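Local coordinates for ABC transporter, substrate binding protein (Polyamine) (Agrobacterium tumefaciens, PDB 4EUO) that binds gamma-aminobutyric acid selectively in the periplasm as the solute-binding protein of an ABC transporter, probably delivering it for uptake, at residues 63-68 with 296-301; 136-141 with 306-311; 142-147 with 158-163. All blocks are in the same frame, centred on the assembly; numbering follows the deposited sequence.

Interaction 1 of 3, residues 63-68 with 296-301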
loop_
_atom_site.group_PDB
_atom_site.type_symbol
_atom_site.label_atom_id
_atom_site.label_comp_id
_atom_site.label_asym_id
_atom_site.label_seq_id
_atom_site.Cartn_x
_atom_site.Cartn_y
_atom_site.Cartn_z
ATOM N N TYR A 63 8.201 -6.107 -1.040
ATOM C CA TYR A 63 8.431 -6.875 -2.250
ATOM C C TYR A 63 9.551 -6.205 -3.070
ATOM O O TYR A 63 10.525 -6.881 -3.471
ATOM C CB TYR A 63 7.147 -6.971 -3.083
ATOM C CG TYR A 63 7.406 -7.539 -4.459
ATOM C CD1 TYR A 63 7.412 -8.913 -4.677
ATOM C CD2 TYR A 63 7.669 -6.696 -5.545
ATOM C CE1 TYR A 63 7.652 -9.440 -5.950
ATOM C CE2 TYR A 63 7.910 -7.213 -6.819
ATOM C CZ TYR A 63 7.900 -8.577 -7.007
ATOM O OH TYR A 63 8.127 -9.075 -8.273
ATOM N N ALA A 64 9.480 -4.866 -3.274
ATOM C CA ALA A 64 10.497 -4.156 -4.084
ATOM C C ALA A 64 11.891 -4.382 -3.553
ATOM O O ALA A 64 12.830 -4.531 -4.360
ATOM C CB ALA A 64 10.203 -2.664 -4.051
ATOM N N ALA A 65 12.070 -4.368 -2.221
ATOM C CA ALA A 65 13.385 -4.454 -1.607
ATOM C C ALA A 65 14.013 -5.821 -1.720
ATOM O O ALA A 65 15.222 -5.945 -1.456
ATOM C CB ALA A 65 13.338 -3.977 -0.162
ATOM N N GLN A 66 13.253 -6.848 -2.075
ATOM C CA GLN A 66 13.872 -8.150 -2.263
ATOM C C GLN A 66 13.773 -8.703 -3.676
ATOM O O GLN A 66 14.400 -9.720 -3.948
ATOM C CB GLN A 66 13.410 -9.131 -1.199
ATOM C CG GLN A 66 11.917 -9.315 -1.174
ATOM C CD GLN A 66 11.410 -10.362 -2.103
ATOM O OE1 GLN A 66 11.635 -11.561 -1.888
ATOM N NE2 GLN A 66 10.689 -9.930 -3.151
ATOM N N ALA A 67 13.017 -8.074 -4.568
ATOM C CA ALA A 67 12.812 -8.623 -5.909
ATOM C C ALA A 67 14.024 -8.434 -6.842
ATOM O O ALA A 67 14.230 -9.260 -7.731
ATOM C CB ALA A 67 11.532 -8.050 -6.529
ATOM N N GLY A 68 14.841 -7.425 -6.602
ATOM C CA GLY A 68 16.022 -7.194 -7.460
ATOM C C GLY A 68 17.043 -8.325 -7.496
ATOM O O GLY A 68 17.291 -8.921 -8.562
ATOM N N TYR A 296 12.716 -5.374 7.170
ATOM C CA TYR A 296 12.633 -6.604 7.939
ATOM C C TYR A 296 11.815 -7.632 7.165
ATOM O O TYR A 296 12.225 -8.787 7.007
ATOM C CB TYR A 296 11.960 -6.350 9.301
ATOM C CG TYR A 296 11.772 -7.617 10.087
ATOM C CD1 TYR A 296 12.782 -8.104 10.909
ATOM C CD2 TYR A 296 10.571 -8.331 10.025
ATOM C CE1 TYR A 296 12.621 -9.284 11.616
ATOM C CE2 TYR A 296 10.402 -9.512 10.720
ATOM C CZ TYR A 296 11.426 -9.982 11.521
ATOM O OH TYR A 296 11.254 -11.155 12.178
ATOM N N TRP A 297 10.656 -7.212 6.641
ATOM C CA TRP A 297 9.836 -8.101 5.849
ATOM C C TRP A 297 10.577 -8.550 4.581
ATOM O O TRP A 297 10.527 -9.746 4.247
ATOM C CB TRP A 297 8.506 -7.422 5.488
ATOM C CG TRP A 297 7.451 -7.614 6.534
ATOM C CD1 TRP A 297 7.303 -6.926 7.706
ATOM C CD2 TRP A 297 6.377 -8.546 6.469
ATOM N NE1 TRP A 297 6.175 -7.363 8.371
ATOM C CE2 TRP A 297 5.579 -8.353 7.625
ATOM C CE3 TRP A 297 5.949 -9.457 5.500
ATOM C CZ2 TRP A 297 4.401 -9.068 7.843
ATOM C CZ3 TRP A 297 4.775 -10.154 5.705
ATOM C CH2 TRP A 297 4.017 -9.964 6.865
ATOM N N ALA A 298 11.290 -7.648 3.899
ATOM C CA ALA A 298 12.006 -8.036 2.675
ATOM C C ALA A 298 13.024 -9.144 2.997
ATOM O O ALA A 298 13.140 -10.098 2.233
ATOM C CB ALA A 298 12.743 -6.839 2.123
ATOM N N GLN A 299 13.688 -9.053 4.159
ATOM C CA GLN A 299 14.738 -10.038 4.542
ATOM C C GLN A 299 14.144 -11.392 4.886
ATOM O O GLN A 299 14.876 -12.397 4.849
ATOM C CB GLN A 299 15.544 -9.520 5.745
ATOM C CG GLN A 299 16.417 -8.305 5.436
ATOM C CD GLN A 299 17.182 -7.754 6.650
ATOM O OE1 GLN A 299 17.234 -6.547 6.898
ATOM N NE2 GLN A 299 17.811 -8.601 7.434
ATOM N N HIS A 300 12.855 -11.454 5.251
ATOM C CA HIS A 300 12.212 -12.690 5.697
ATOM C C HIS A 300 10.958 -12.955 4.868
ATOM O O HIS A 300 10.069 -13.701 5.297
ATOM C CB HIS A 300 11.795 -12.524 7.180
ATOM C CG HIS A 300 12.914 -12.117 8.111
ATOM N ND1 HIS A 300 13.663 -13.043 8.836
ATOM C CD2 HIS A 300 13.362 -10.882 8.410
ATOM C CE1 HIS A 300 14.548 -12.327 9.526
ATOM N NE2 HIS A 300 14.405 -11.019 9.304
ATOM N N ARG A 301 10.895 -12.384 3.663
ATOM C CA ARG A 301 9.629 -12.393 2.929
ATOM C C ARG A 301 9.033 -13.733 2.639
ATOM O O ARG A 301 7.836 -13.954 2.866
ATOM C CB ARG A 301 9.715 -11.530 1.681
ATOM C CG ARG A 301 8.377 -10.977 1.217
ATOM C CD ARG A 301 8.526 -10.045 0.016
ATOM N NE ARG A 301 7.198 -9.570 -0.391
ATOM C CZ ARG A 301 6.321 -10.281 -1.091
ATOM N NH1 ARG A 301 6.688 -11.424 -1.667
ATOM N NH2 ARG A 301 5.094 -9.816 -1.291
HETATM O O HOH W 1 8.911 -13.141 -1.661
HETATM O O HOH W 2 13.600 -12.311 0.574
#

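Interaction 2 of 3, residues 136-141 with 306-311. With SO4 (sulfate ion), chain F.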
loop_
_atom_site.group_PDB
_atom_site.type_symbol
_atom_site.label_atom_id
_atom_site.label_comp_id
_atom_site.label_asym_id
_atom_site.label_seq_id
_atom_site.Cartn_x
_atom_site.Cartn_y
_atom_site.Cartn_z
ATOM N N LYS A 136 -5.857 -9.993 2.679
ATOM C CA LYS A 136 -5.660 -11.410 2.492
ATOM C C LYS A 136 -4.227 -11.859 2.340
ATOM O O LYS A 136 -3.866 -12.981 2.766
ATOM C CB LYS A 136 -6.440 -11.821 1.223
ATOM C CG LYS A 136 -6.509 -13.333 0.980
ATOM C CD LYS A 136 -7.473 -13.603 -0.180
ATOM C CE LYS A 136 -7.480 -15.043 -0.640
ATOM N NZ LYS A 136 -7.879 -15.964 0.456
ATOM N N TRP A 137 -3.418 -11.050 1.663
ATOM C CA TRP A 137 -2.098 -11.471 1.206
ATOM C C TRP A 137 -1.000 -11.208 2.190
ATOM O O TRP A 137 -1.067 -10.256 2.976
ATOM C CB TRP A 137 -1.782 -10.817 -0.157
ATOM C CG TRP A 137 -2.872 -10.994 -1.177
ATOM C CD1 TRP A 137 -3.632 -10.014 -1.745
ATOM C CD2 TRP A 137 -3.359 -12.236 -1.699
ATOM N NE1 TRP A 137 -4.554 -10.567 -2.604
ATOM C CE2 TRP A 137 -4.423 -11.931 -2.578
ATOM C CE3 TRP A 137 -2.996 -13.575 -1.511
ATOM C CZ2 TRP A 137 -5.133 -12.923 -3.276
ATOM C CZ3 TRP A 137 -3.713 -14.565 -2.189
ATOM C CH2 TRP A 137 -4.761 -14.227 -3.063
ATOM N N SER A 138 0.031 -12.057 2.173
ATOM C CA SER A 138 1.150 -11.886 3.082
ATOM C C SER A 138 1.853 -10.576 2.823
ATOM O O SER A 138 2.437 -10.369 1.757
ATOM C CB SER A 138 2.140 -13.038 2.941
ATOM O OG SER A 138 3.134 -12.910 3.949
ATOM N N ALA A 139 1.798 -9.673 3.816
ATOM C CA ALA A 139 2.411 -8.347 3.669
ATOM C C ALA A 139 2.388 -7.680 5.021
ATOM O O ALA A 139 1.499 -7.977 5.830
ATOM C CB ALA A 139 1.581 -7.487 2.692
ATOM N N PRO A 140 3.279 -6.729 5.277
ATOM C CA PRO A 140 3.214 -5.976 6.521
ATOM C C PRO A 140 1.827 -5.432 6.810
ATOM O O PRO A 140 1.124 -4.958 5.904
ATOM C CB PRO A 140 4.178 -4.802 6.286
ATOM C CG PRO A 140 5.211 -5.353 5.322
ATOM C CD PRO A 140 4.399 -6.287 4.430
ATOM N N GLY A 141 1.410 -5.566 8.073
ATOM C CA GLY A 141 0.177 -4.938 8.533
ATOM C C GLY A 141 -0.656 -5.759 9.495
ATOM O O GLY A 141 -0.867 -5.358 10.647
ATOM N N GLU A 306 5.160 -18.170 3.789
ATOM C CA GLU A 306 4.848 -19.603 3.982
ATOM C C GLU A 306 4.048 -19.800 5.259
ATOM O O GLU A 306 3.022 -20.484 5.264
ATOM C CB GLU A 306 6.150 -20.419 4.042
ATOM C CG GLU A 306 6.752 -20.616 2.662
ATOM C CD GLU A 306 7.937 -21.559 2.550
ATOM O OE1 GLU A 306 8.113 -22.422 3.440
ATOM O OE2 GLU A 306 8.671 -21.454 1.541
ATOM N N ARG A 307 4.475 -19.153 6.352
ATOM C CA ARG A 307 3.788 -19.266 7.637
ATOM C C ARG A 307 2.391 -18.663 7.613
ATOM O O ARG A 307 1.459 -19.210 8.208
ATOM C CB ARG A 307 4.671 -18.671 8.751
ATOM C CG ARG A 307 5.927 -19.556 8.861
ATOM C CD ARG A 307 6.801 -19.290 10.041
ATOM N NE ARG A 307 6.090 -19.468 11.306
ATOM C CZ ARG A 307 6.598 -19.115 12.477
ATOM N NH1 ARG A 307 7.806 -18.568 12.544
ATOM N NH2 ARG A 307 5.879 -19.244 13.581
ATOM N N TRP A 308 2.260 -17.495 6.948
ATOM C CA TRP A 308 0.984 -16.818 6.835
ATOM C C TRP A 308 -0.054 -17.680 6.099
ATOM O O TRP A 308 -1.141 -17.881 6.614
ATOM C CB TRP A 308 1.198 -15.468 6.127
ATOM C CG TRP A 308 -0.071 -14.762 5.758
ATOM C CD1 TRP A 308 -0.675 -14.735 4.535
ATOM C CD2 TRP A 308 -0.936 -14.048 6.652
ATOM N NE1 TRP A 308 -1.835 -13.978 4.592
ATOM C CE2 TRP A 308 -2.018 -13.555 5.886
ATOM C CE3 TRP A 308 -0.860 -13.712 8.022
ATOM C CZ2 TRP A 308 -3.036 -12.786 6.441
ATOM C CZ3 TRP A 308 -1.873 -12.954 8.579
ATOM C CH2 TRP A 308 -2.937 -12.477 7.790
ATOM N N TYR A 309 0.304 -18.202 4.923
ATOM C CA TYR A 309 -0.646 -19.020 4.160
ATOM C C TYR A 309 -0.935 -20.340 4.846
ATOM O O TYR A 309 -2.085 -20.779 4.838
ATOM C CB TYR A 309 -0.195 -19.182 2.703
ATOM C CG TYR A 309 -0.176 -17.860 1.967
ATOM C CD1 TYR A 309 -1.326 -17.077 1.865
ATOM C CD2 TYR A 309 1.000 -17.358 1.434
ATOM C CE1 TYR A 309 -1.297 -15.845 1.220
ATOM C CE2 TYR A 309 1.043 -16.126 0.795
ATOM C CZ TYR A 309 -0.111 -15.361 0.710
ATOM O OH TYR A 309 -0.047 -14.129 0.118
ATOM N N ALA A 310 0.066 -20.939 5.506
ATOM C CA ALA A 310 -0.171 -22.181 6.257
ATOM C C ALA A 310 -1.115 -21.918 7.421
ATOM O O ALA A 310 -2.061 -22.677 7.639
ATOM C CB ALA A 310 1.139 -22.750 6.760
ATOM N N TRP A 311 -0.957 -20.772 8.112
ATOM C CA TRP A 311 -1.843 -20.458 9.211
ATOM C C TRP A 311 -3.275 -20.227 8.701
ATOM O O TRP A 311 -4.246 -20.679 9.317
ATOM C CB TRP A 311 -1.321 -19.238 10.007
ATOM C CG TRP A 311 -2.384 -18.687 10.899
ATOM C CD1 TRP A 311 -2.794 -19.214 12.087
ATOM C CD2 TRP A 311 -3.306 -17.622 10.595
ATOM N NE1 TRP A 311 -3.890 -18.530 12.555
ATOM C CE2 TRP A 311 -4.232 -17.552 11.654
ATOM C CE3 TRP A 311 -3.449 -16.732 9.513
ATOM C CZ2 TRP A 311 -5.281 -16.637 11.676
ATOM C CZ3 TRP A 311 -4.488 -15.813 9.538
ATOM C CH2 TRP A 311 -5.402 -15.782 10.604
HETATM S S SO4 F . 8.183 -17.188 15.881
HETATM O O1 SO4 F . 8.854 -17.944 14.850
HETATM O O2 SO4 F . 8.933 -17.330 17.157
HETATM O O3 SO4 F . 8.117 -15.770 15.521
HETATM O O4 SO4 F . 6.843 -17.733 15.984
#

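Interaction 3 of 3, residues 142-147 with 158-163. With SO4 (sulfate ion), chain F.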
loop_
_atom_site.group_PDB
_atom_site.type_symbol
_atom_site.label_atom_id
_atom_site.label_comp_id
_atom_site.label_asym_id
_atom_site.label_seq_id
_atom_site.Cartn_x
_atom_site.Cartn_y
_atom_site.Cartn_z
ATOM N N VAL A 142 -1.185 -6.902 9.027
ATOM C CA VAL A 142 -2.119 -7.677 9.860
ATOM C C VAL A 142 -1.405 -8.284 11.056
ATOM O O VAL A 142 -1.924 -8.227 12.190
ATOM C CB VAL A 142 -2.838 -8.757 9.048
ATOM C CG1 VAL A 142 -3.708 -9.578 9.980
ATOM C CG2 VAL A 142 -3.711 -8.125 7.983
ATOM N N ILE A 143 -0.223 -8.863 10.851
ATOM C CA ILE A 143 0.509 -9.460 11.970
ATOM C C ILE A 143 0.833 -8.370 12.998
ATOM O O ILE A 143 0.638 -8.579 14.194
ATOM C CB ILE A 143 1.758 -10.177 11.410
ATOM C CG1 ILE A 143 1.331 -11.483 10.700
ATOM C CG2 ILE A 143 2.793 -10.447 12.543
ATOM C CD1 ILE A 143 2.348 -12.059 9.756
ATOM N N GLU A 144 1.306 -7.205 12.547
ATOM C CA GLU A 144 1.601 -6.118 13.467
ATOM C C GLU A 144 0.338 -5.654 14.199
ATOM O O GLU A 144 0.376 -5.462 15.415
ATOM C CB GLU A 144 2.226 -4.930 12.720
ATOM C CG GLU A 144 3.653 -5.144 12.197
ATOM C CD GLU A 144 3.815 -5.858 10.869
ATOM O OE1 GLU A 144 2.832 -6.405 10.316
ATOM O OE2 GLU A 144 4.960 -5.823 10.359
ATOM N N ALA A 145 -0.789 -5.541 13.500
ATOM C CA ALA A 145 -2.022 -5.127 14.168
ATOM C C ALA A 145 -2.421 -6.144 15.238
ATOM O O ALA A 145 -2.852 -5.732 16.333
ATOM C CB ALA A 145 -3.129 -4.951 13.145
ATOM N N ALA A 146 -2.302 -7.453 14.953
ATOM C CA ALA A 146 -2.632 -8.486 15.946
ATOM C C ALA A 146 -1.714 -8.343 17.174
ATOM O O ALA A 146 -2.190 -8.443 18.318
ATOM C CB ALA A 146 -2.447 -9.858 15.314
ATOM N N LEU A 147 -0.428 -8.082 16.963
ATOM C CA LEU A 147 0.509 -7.953 18.066
ATOM C C LEU A 147 0.193 -6.712 18.877
ATOM O O LEU A 147 0.208 -6.782 20.124
ATOM C CB LEU A 147 1.945 -7.949 17.526
ATOM C CG LEU A 147 2.421 -9.302 17.000
ATOM C CD1 LEU A 147 3.611 -9.147 16.083
ATOM C CD2 LEU A 147 2.719 -10.286 18.151
ATOM N N TYR A 158 9.480 -5.776 16.316
ATOM C CA TYR A 158 10.448 -6.558 15.564
ATOM C C TYR A 158 11.601 -7.083 16.409
ATOM O O TYR A 158 12.108 -6.342 17.255
ATOM C CB TYR A 158 10.991 -5.767 14.374
ATOM C CG TYR A 158 9.896 -5.297 13.449
ATOM C CD1 TYR A 158 9.337 -6.158 12.519
ATOM C CD2 TYR A 158 9.368 -4.014 13.555
ATOM C CE1 TYR A 158 8.276 -5.765 11.711
ATOM C CE2 TYR A 158 8.272 -3.618 12.782
ATOM C CZ TYR A 158 7.740 -4.500 11.856
ATOM O OH TYR A 158 6.712 -4.087 11.045
ATOM N N PRO A 159 12.035 -8.338 16.209
ATOM C CA PRO A 159 11.519 -9.317 15.238
ATOM C C PRO A 159 10.125 -9.793 15.589
ATOM O O PRO A 159 9.770 -9.888 16.754
ATOM C CB PRO A 159 12.550 -10.452 15.290
ATOM C CG PRO A 159 13.089 -10.390 16.695
ATOM C CD PRO A 159 13.122 -8.913 17.037
ATOM N N LEU A 160 9.333 -10.093 14.582
ATOM C CA LEU A 160 7.954 -10.464 14.819
ATOM C C LEU A 160 7.799 -11.758 15.588
ATOM O O LEU A 160 8.468 -12.733 15.268
ATOM C CB LEU A 160 7.222 -10.612 13.488
ATOM C CG LEU A 160 7.093 -9.344 12.652
ATOM C CD1 LEU A 160 6.592 -9.716 11.266
ATOM C CD2 LEU A 160 6.219 -8.271 13.333
ATOM N N ASP A 161 6.870 -11.784 16.557
ATOM C CA ASP A 161 6.518 -13.016 17.242
ATOM C C ASP A 161 5.308 -13.594 16.480
ATOM O O ASP A 161 4.140 -13.276 16.766
ATOM C CB ASP A 161 6.211 -12.745 18.704
ATOM C CG ASP A 161 5.994 -13.990 19.526
ATOM O OD1 ASP A 161 5.682 -15.045 18.928
ATOM O OD2 ASP A 161 5.977 -13.869 20.775
ATOM N N LEU A 162 5.598 -14.414 15.477
ATOM C CA LEU A 162 4.549 -14.932 14.611
ATOM C C LEU A 162 3.577 -15.825 15.356
ATOM O O LEU A 162 2.366 -15.677 15.170
ATOM C CB LEU A 162 5.123 -15.633 13.376
ATOM C CG LEU A 162 5.976 -14.777 12.453
ATOM C CD1 LEU A 162 6.435 -15.594 11.249
ATOM C CD2 LEU A 162 5.213 -13.540 11.949
ATOM N N ASP A 163 4.072 -16.685 16.269
ATOM C CA ASP A 163 3.193 -17.568 17.033
ATOM C C ASP A 163 2.222 -16.768 17.848
ATOM O O ASP A 163 1.029 -17.086 17.873
ATOM C CB ASP A 163 4.029 -18.488 17.933
ATOM C CG ASP A 163 4.685 -19.657 17.222
ATOM O OD1 ASP A 163 4.329 -19.923 16.046
ATOM O OD2 ASP A 163 5.545 -20.320 17.844
HETATM S S SO4 F . 8.183 -17.188 15.881
HETATM O O1 SO4 F . 8.854 -17.944 14.850
HETATM O O2 SO4 F . 8.933 -17.330 17.157
HETATM O O3 SO4 F . 8.117 -15.770 15.521
HETATM O O4 SO4 F . 6.843 -17.733 15.984
#

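Interaction 1 of 3, residues 63-68 with 296-301
R301 sets CG anti to its backbone N (chi1 -154°) and runs extended to NE, while Q66 bends at chi2 (87°), and the two chains meet at about a right angle with Q66 CD 3.6 Å from R301 CD. Past the bend, Q66 NE2 donates to Y63 O at 3.1 Å, in the carbonyl plane and on a lone pair; Q66 N binds the same oxygen. R301 then reaches Y63, its NE 3.5 Å from Y63 CA. Y63 CD1 lies over the centre of one guanidinium face, while R301 CZ sits at the edge of the tyrosine ring, the planes 84° apart. The charge of R301 is met by D62 in a salt bridge at NE. No direct hydrogen bond joins the segments; waters do so. One links R301 NH1 to Q66 OE1, another links that OE1, also bonded by K70, to A298 O. Beside them A65 CB meets A298 CB at 3.7 Å. Helix 61-67, which follows the pocket residue E60, thus packs against the junction of helices 294-299 and 301-313; Y63 also stacks on Y40 of helix 40-48, and A64 touches strand 215-229.

Interaction 2 of 3, residues 136-141 with 306-311
K136 O is gripped by two side chains one turn apart on helix 301-313, W308 NE1 and Q312 NE2. The indole bond measures 2.9 Å from W308 NE1 to K136 O, with 161° at the hydrogen; the oxygen lies in the indole plane, whereas the donor is tilted 35° from the carbonyl plane. Two residues on, a second bond pins the loop: S138 N donates to Y309 OH at 2.9 Å, nearly straight at 173°. The loop backbone is thereby held by neighbouring aromatic side chains. Between these bonds the carbons close up. S138 CA lies over one face of the W308 indole, and S138 CB comes within 3.7 Å of W308 CD1. That same CD1 covers one face of the Y309 ring, offset toward its rim. At the far end of the tyrosine, Y309 OH sits at the edge of the W137 ring, 3.4 Å from W137 CE3, while W137 NE1 is bonded to S180 O. R307 leads away from the loop, its NH1 bonding O1 of a sulfate, probably from the crystallisation liquor, and its NH2 making a salt bridge to D163. The contact fastens the loop between strand 132-135 and helix 142-149 to the C-terminal helix 301-313; W308 also packs on V142 and I143 of helix 142-149, and S138 touches W297 of helix 294-299.

Interaction 3 of 3, residues 142-147 with 158-163
The N-terminus of helix 162-170, with the loop that leads into it, packs against helix 142-149: Y158, L160, D161 and L162 meet E144, I143 and L147. The polar end of the contact is one short bond, Y158 OH to E144 OE2 at 2.6 Å. The tyrosine donates to the anti side of the carboxylate, 18° out of its plane, and the ring is turned 62° from it. E144 bends at chi2 (83°), turning CD back toward the start of its own helix, while OE2 still faces Y158. W297 NE1 donates to the same OE2, and G141 N, at the start of helix 142-149, donates to OE1, so three donors hold this buried carboxylate, consistent with its being charged. Y158 OH itself receives D293 N.

The rest is aliphatic. L160 forks between two side chains of helix 142-149, crossing both at about a right angle: its CD1 lies 4.1 Å from I143 CG2 and its CD2 3.9 Å from L147 CD1. L162 CD2 covers the tip of I143 at 3.9 Å from CD1. L147 CD2 rests 3.6 Å from D161 O, where the loop turns into the helix.

D161 is the N-cap of helix 162-170, its OD1 accepting R164 N. A sulfate ion, probably from the crystallisation liquor, sits at this helix end: L162 N donates to its O3 at 2.9 Å and D163 N to its O4 at 3.0 Å. The amino end of the helix would be expected to attract an anion, although the D163 carboxylate lies close to it too. I143 and L147 reach A165 of helix 162-170, I143 also touches I304 of helix 301-313, and L160 abuts W297 of helix 294-299, so helix 142-149 packs against all three neighbouring helices.

In the fold
W297 and R307 tie the three contacts together. From interaction 1, W297 packs on interaction 2, its CH2 3.4 Å from A139 C, and reaches interaction 3 by a probable hydrogen bond, W297 NE1 to E144 OE2 at 2.8 Å. Interactions 2 and 3, centres 11 Å apart, share the sulfate and the salt bridge R307 NH2 to D163 OD1, 3.0 Å. Helices 294-299 and 301-313, consecutive in the chain, thus connect helix 61-67 with the 136-163 region. None of the segments supplies a pocket residue: the side chains of Y63 and W137 each lie about 9 Å from the bound gamma-aminobutyric acid, that of E144 about 13 Å.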